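Local coordinates for protein class B carbapenemase GOB-18 (Elizabethkingia meningoseptica, PDB 5K0W) that probably hydrolyses beta-lactam antibiotics, carbapenems among them, as a class B3 metallo-beta-lactamase with two zinc ions in its active site, at residues L56-K61 / L84-K89; Q33-F38 / L44-T49. One frame throughout, in Å; residues are numbered along the deposited sequence.

In the fold
Both contacts lie on the N-terminal sheet or beside it, contact 1 at strand 55-59 and contact 2 at strand 44-46. Contact 2 closes first along the chain and contact 1 follows it. Their centres are about 14 Å apart. They meet where strand 44-46 pairs with strand 55-59: Leu56 O and Tyr45 N are 2.9 Å apart, a probable hydrogen bond. Leu84 CD1 also packs on Val47 CG1 at 3.6 Å. Contact 2 is the one nearer the metals. The side chain of Thr49 is about 10 Å from a zinc ion, and that of Tyr46 about 7 Å from the side chain of His241, a zinc ligand. Contact 1 lies away from the metal site.

Contact 1. Residues L56-K61 / L84-K89; sequences LIVTDK and LGFNYK
The sheet of the N-terminal half is covered here by the turn that leads from helix 73-83 to strand 91-95, and Phe86 of that turn lies over Val58 and Leu56 of strand 55-59. Phe86 is the centre of the contact; Val58 and, slightly less, Leu56 meet it. CG2 of Val58 sits over the middle of the Phe86 ring, 3.6 Å from the centroid and 8° off the ring normal, a CH-pi contact. The other methyl, CG1, is anti to the backbone N (chi1 -177°) and reaches the rim, 3.5 Å from Phe86 CE1. Leu56 comes in obliquely, with CD2 3.9 Å from Phe86 CD2. The opposite face of the ring has Leu84 O above it, offset toward the rim. No hydrogen bond joins the two segments, and the contact is apolar. Gly85, at positive phi, ends helix 73-83 in a Schellman motif just before Phe86. Tyr45 of strand 44-46 meets the Phe86 ring edge-to-face, strand 62-66 flanks Leu56 and Val58, and Tyr88 packs on helix 107-114.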
# COMPACT_ATOMS: atom_id res chain seq x y z
N LEU A 56 4.84 3.75 -8.55
CA LEU A 56 5.03 5.05 -9.16
C LEU A 56 4.15 5.22 -10.39
O LEU A 56 4.19 4.40 -11.32
CB LEU A 56 6.51 5.27 -9.48
CG LEU A 56 6.89 6.62 -10.08
CD1 LEU A 56 7.02 7.69 -9.00
CD2 LEU A 56 8.17 6.50 -10.88
N ILE A 57 3.33 6.28 -10.39
CA ILE A 57 2.46 6.63 -11.50
C ILE A 57 3.00 7.93 -12.09
O ILE A 57 3.02 8.96 -11.42
CB ILE A 57 0.95 6.69 -11.13
CG1 ILE A 57 0.46 5.33 -10.64
CG2 ILE A 57 0.11 7.17 -12.33
CD1 ILE A 57 -0.82 5.36 -9.83
N VAL A 58 3.50 7.84 -13.32
CA VAL A 58 4.11 8.96 -14.02
C VAL A 58 3.06 9.68 -14.86
O VAL A 58 2.42 9.05 -15.71
CB VAL A 58 5.29 8.45 -14.89
CG1 VAL A 58 6.00 9.59 -15.60
CG2 VAL A 58 6.28 7.64 -14.04
N THR A 59 2.85 10.99 -14.63
CA THR A 59 1.91 11.78 -15.43
C THR A 59 2.63 12.95 -16.09
O THR A 59 3.77 13.29 -15.75
CB THR A 59 0.71 12.33 -14.64
OG1 THR A 59 1.06 13.62 -14.15
CG2 THR A 59 0.19 11.39 -13.53
N ASP A 60 1.90 13.61 -16.99
CA ASP A 60 2.28 14.80 -17.76
C ASP A 60 2.52 16.03 -16.87
O ASP A 60 3.34 16.88 -17.21
CB ASP A 60 1.22 15.11 -18.88
CG ASP A 60 -0.29 14.94 -18.53
OD1 ASP A 60 -0.68 13.88 -17.97
OD2 ASP A 60 -1.09 15.84 -18.92
N LYS A 61 1.79 16.10 -15.74
CA LYS A 61 1.79 17.17 -14.74
C LYS A 61 2.49 16.79 -13.42
O LYS A 61 2.36 17.54 -12.44
CB LYS A 61 0.34 17.63 -14.44
CG LYS A 61 -0.58 17.77 -15.64
CD LYS A 61 -0.45 19.10 -16.37
CE LYS A 61 -1.31 19.08 -17.61
NZ LYS A 61 -0.88 20.09 -18.62
N LEU A 84 14.73 4.21 -13.62
CA LEU A 84 13.73 4.17 -14.69
C LEU A 84 13.75 5.43 -15.58
O LEU A 84 13.04 5.49 -16.59
CB LEU A 84 12.32 3.96 -14.10
CG LEU A 84 12.02 2.64 -13.39
CD1 LEU A 84 10.77 2.77 -12.59
CD2 LEU A 84 11.85 1.49 -14.38
N GLY A 85 14.55 6.43 -15.19
CA GLY A 85 14.67 7.69 -15.89
C GLY A 85 13.72 8.76 -15.39
O GLY A 85 13.46 9.73 -16.11
N PHE A 86 13.20 8.60 -14.15
CA PHE A 86 12.27 9.59 -13.57
C PHE A 86 12.86 10.35 -12.39
O PHE A 86 13.83 9.89 -11.77
CB PHE A 86 10.93 8.96 -13.19
CG PHE A 86 10.27 8.17 -14.29
CD1 PHE A 86 9.71 8.81 -15.39
CD2 PHE A 86 10.17 6.78 -14.21
CE1 PHE A 86 9.10 8.07 -16.41
CE2 PHE A 86 9.55 6.05 -15.22
CZ PHE A 86 9.02 6.70 -16.32
N ASN A 87 12.30 11.53 -12.10
CA ASN A 87 12.76 12.38 -11.02
C ASN A 87 11.81 12.30 -9.82
O ASN A 87 10.63 12.65 -9.95
CB ASN A 87 12.95 13.83 -11.50
CG ASN A 87 13.67 14.79 -10.54
OD1 ASN A 87 14.18 14.41 -9.48
ND2 ASN A 87 13.74 16.06 -10.91
N TYR A 88 12.31 11.85 -8.65
CA TYR A 88 11.53 11.77 -7.42
C TYR A 88 11.08 13.18 -6.95
O TYR A 88 10.08 13.30 -6.25
CB TYR A 88 12.31 11.02 -6.32
CG TYR A 88 13.28 11.88 -5.54
CD1 TYR A 88 14.51 12.25 -6.09
CD2 TYR A 88 12.98 12.32 -4.26
CE1 TYR A 88 15.40 13.05 -5.38
CE2 TYR A 88 13.87 13.13 -3.54
CZ TYR A 88 15.08 13.48 -4.10
OH TYR A 88 15.95 14.27 -3.39
N LYS A 89 11.80 14.24 -7.37
CA LYS A 89 11.48 15.64 -7.02
C LYS A 89 10.19 16.11 -7.72
O LYS A 89 9.68 17.20 -7.42
CB LYS A 89 12.66 16.57 -7.37
CG LYS A 89 13.98 16.22 -6.68
CD LYS A 89 14.20 16.95 -5.37
CE LYS A 89 15.68 17.13 -5.11
NZ LYS A 89 15.95 17.67 -3.75

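Contact 2. Residues Q33-F38 / L44-T49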
# COMPACT_ATOMS: atom_id res chain seq x y z
N GLN A 33 15.77 -5.52 1.27
CA GLN A 33 16.52 -6.09 0.15
C GLN A 33 16.13 -5.37 -1.14
O GLN A 33 14.94 -5.19 -1.41
CB GLN A 33 16.21 -7.60 0.06
CG GLN A 33 17.21 -8.41 -0.75
CD GLN A 33 16.59 -9.69 -1.24
OE1 GLN A 33 16.00 -10.47 -0.49
NE2 GLN A 33 16.74 -9.94 -2.53
N ALA A 34 17.14 -4.96 -1.93
CA ALA A 34 16.92 -4.23 -3.19
C ALA A 34 16.27 -5.08 -4.27
O ALA A 34 16.51 -6.29 -4.34
CB ALA A 34 18.23 -3.66 -3.70
N TYR A 35 15.46 -4.44 -5.10
CA TYR A 35 14.80 -5.05 -6.24
C TYR A 35 14.83 -4.05 -7.39
O TYR A 35 14.53 -2.87 -7.19
CB TYR A 35 13.36 -5.47 -5.91
CG TYR A 35 12.71 -6.32 -6.98
CD1 TYR A 35 12.92 -7.69 -7.03
CD2 TYR A 35 11.89 -5.75 -7.95
CE1 TYR A 35 12.34 -8.48 -8.02
CE2 TYR A 35 11.31 -6.53 -8.94
CZ TYR A 35 11.54 -7.90 -8.97
OH TYR A 35 10.97 -8.69 -9.94
N GLU A 36 15.21 -4.53 -8.57
CA GLU A 36 15.33 -3.76 -9.80
C GLU A 36 13.96 -3.22 -10.26
O GLU A 36 13.05 -4.02 -10.50
CB GLU A 36 15.95 -4.66 -10.88
CG GLU A 36 16.90 -3.93 -11.80
CD GLU A 36 16.34 -3.76 -13.20
OE1 GLU A 36 16.17 -2.60 -13.63
OE2 GLU A 36 16.04 -4.79 -13.85
N PRO A 37 13.78 -1.88 -10.40
CA PRO A 37 12.48 -1.36 -10.83
C PRO A 37 12.05 -1.81 -12.24
O PRO A 37 12.91 -2.06 -13.09
CB PRO A 37 12.65 0.16 -10.74
CG PRO A 37 14.11 0.37 -10.92
CD PRO A 37 14.74 -0.77 -10.17
N PHE A 38 10.73 -1.93 -12.47
CA PHE A 38 10.15 -2.33 -13.75
C PHE A 38 8.81 -1.65 -14.05
O PHE A 38 8.17 -1.12 -13.15
CB PHE A 38 10.06 -3.87 -13.87
CG PHE A 38 8.96 -4.55 -13.09
CD1 PHE A 38 9.11 -4.82 -11.73
CD2 PHE A 38 7.79 -4.96 -13.72
CE1 PHE A 38 8.09 -5.47 -11.01
CE2 PHE A 38 6.76 -5.59 -12.99
CZ PHE A 38 6.91 -5.83 -11.64
N LEU A 44 2.32 2.86 -14.88
CA LEU A 44 2.51 2.29 -13.55
C LEU A 44 3.81 1.50 -13.51
O LEU A 44 4.05 0.64 -14.34
CB LEU A 44 1.31 1.40 -13.16
CG LEU A 44 1.40 0.69 -11.82
CD1 LEU A 44 1.22 1.64 -10.66
CD2 LEU A 44 0.44 -0.44 -11.76
N TYR A 45 4.64 1.83 -12.53
CA TYR A 45 5.95 1.24 -12.34
C TYR A 45 6.12 0.73 -10.92
O TYR A 45 5.60 1.35 -9.99
CB TYR A 45 7.07 2.29 -12.64
CG TYR A 45 7.09 2.81 -14.06
CD1 TYR A 45 6.27 3.88 -14.44
CD2 TYR A 45 7.96 2.28 -15.01
CE1 TYR A 45 6.27 4.35 -15.76
CE2 TYR A 45 7.97 2.75 -16.32
CZ TYR A 45 7.12 3.78 -16.69
OH TYR A 45 7.12 4.24 -17.98
N TYR A 46 6.87 -0.37 -10.74
CA TYR A 46 7.19 -0.91 -9.43
C TYR A 46 8.54 -0.31 -9.03
O TYR A 46 9.53 -0.49 -9.76
CB TYR A 46 7.28 -2.45 -9.48
CG TYR A 46 7.49 -3.10 -8.12
CD1 TYR A 46 8.76 -3.32 -7.62
CD2 TYR A 46 6.40 -3.49 -7.35
CE1 TYR A 46 8.96 -3.88 -6.35
CE2 TYR A 46 6.58 -4.07 -6.09
CZ TYR A 46 7.86 -4.26 -5.59
OH TYR A 46 8.03 -4.84 -4.36
N VAL A 47 8.59 0.44 -7.92
CA VAL A 47 9.82 1.10 -7.43
C VAL A 47 10.18 0.66 -5.99
O VAL A 47 11.12 1.19 -5.39
CB VAL A 47 9.80 2.65 -7.61
CG1 VAL A 47 9.84 3.05 -9.09
CG2 VAL A 47 8.62 3.30 -6.90
N GLY A 48 9.44 -0.34 -5.49
CA GLY A 48 9.60 -0.90 -4.15
C GLY A 48 10.82 -1.75 -3.96
O GLY A 48 11.67 -1.84 -4.85
N THR A 49 10.94 -2.35 -2.78
CA THR A 49 12.05 -3.24 -2.43
C THR A 49 11.65 -4.66 -2.83
O THR A 49 10.60 -4.84 -3.46
CB THR A 49 12.36 -3.19 -0.90
OG1 THR A 49 11.27 -3.74 -0.15
CG2 THR A 49 12.75 -1.81 -0.41
O HOH W 1 11.92 -1.78 -7.42
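With chi1 near 180° (-175°), Tyr46 swings its ring away from its own N, while Phe38, at chi1 75°, places CG between its N and carbonyl carbon; together these lay the Phe38 ring against the root of the Tyr46 side chain. Phe38 CE1 is 3.5 Å from Tyr46 CB. The two rings are near parallel but slid apart, so they barely overlap. Tyr35 crosses Tyr46 at about a right angle, its CD2 3.8 Å from Tyr46 CE1. The three rings form an aromatic cluster. Tyr46 OH donates to Thr49 O at 2.7 Å, nearly along the C=O axis. This bond ties the end of the ring to its own segment.

The backbones run antiparallel, with Phe38 and Tyr46 a hydrogen-bonded pair. Tyr46 N donates to Phe38 O at 2.8 Å, and Phe38 N to Tyr46 O at 3.3 Å. Beyond the pair no further direct backbone hydrogen bond links the segments; a water donates to both Tyr35 O, at 2.8 Å, and Gly48 O, at 2.6 Å. It gives these two facing acceptors a shared donor. Further along, Thr49 CB lies close to Gln33 O, at 3.3 Å, while Thr49 OG1 bonds to Trp31 O.

The pair opens the edge hairpin of the sheet, made by strands 38-41 and 44-46. Arg251 makes a cation-pi contact with Phe38, and helix 247-250 touches Tyr35 and Phe38 through Leu247. Pro37 and Val47 pack on helix 73-83, and strand 55-59 follows as the next strand.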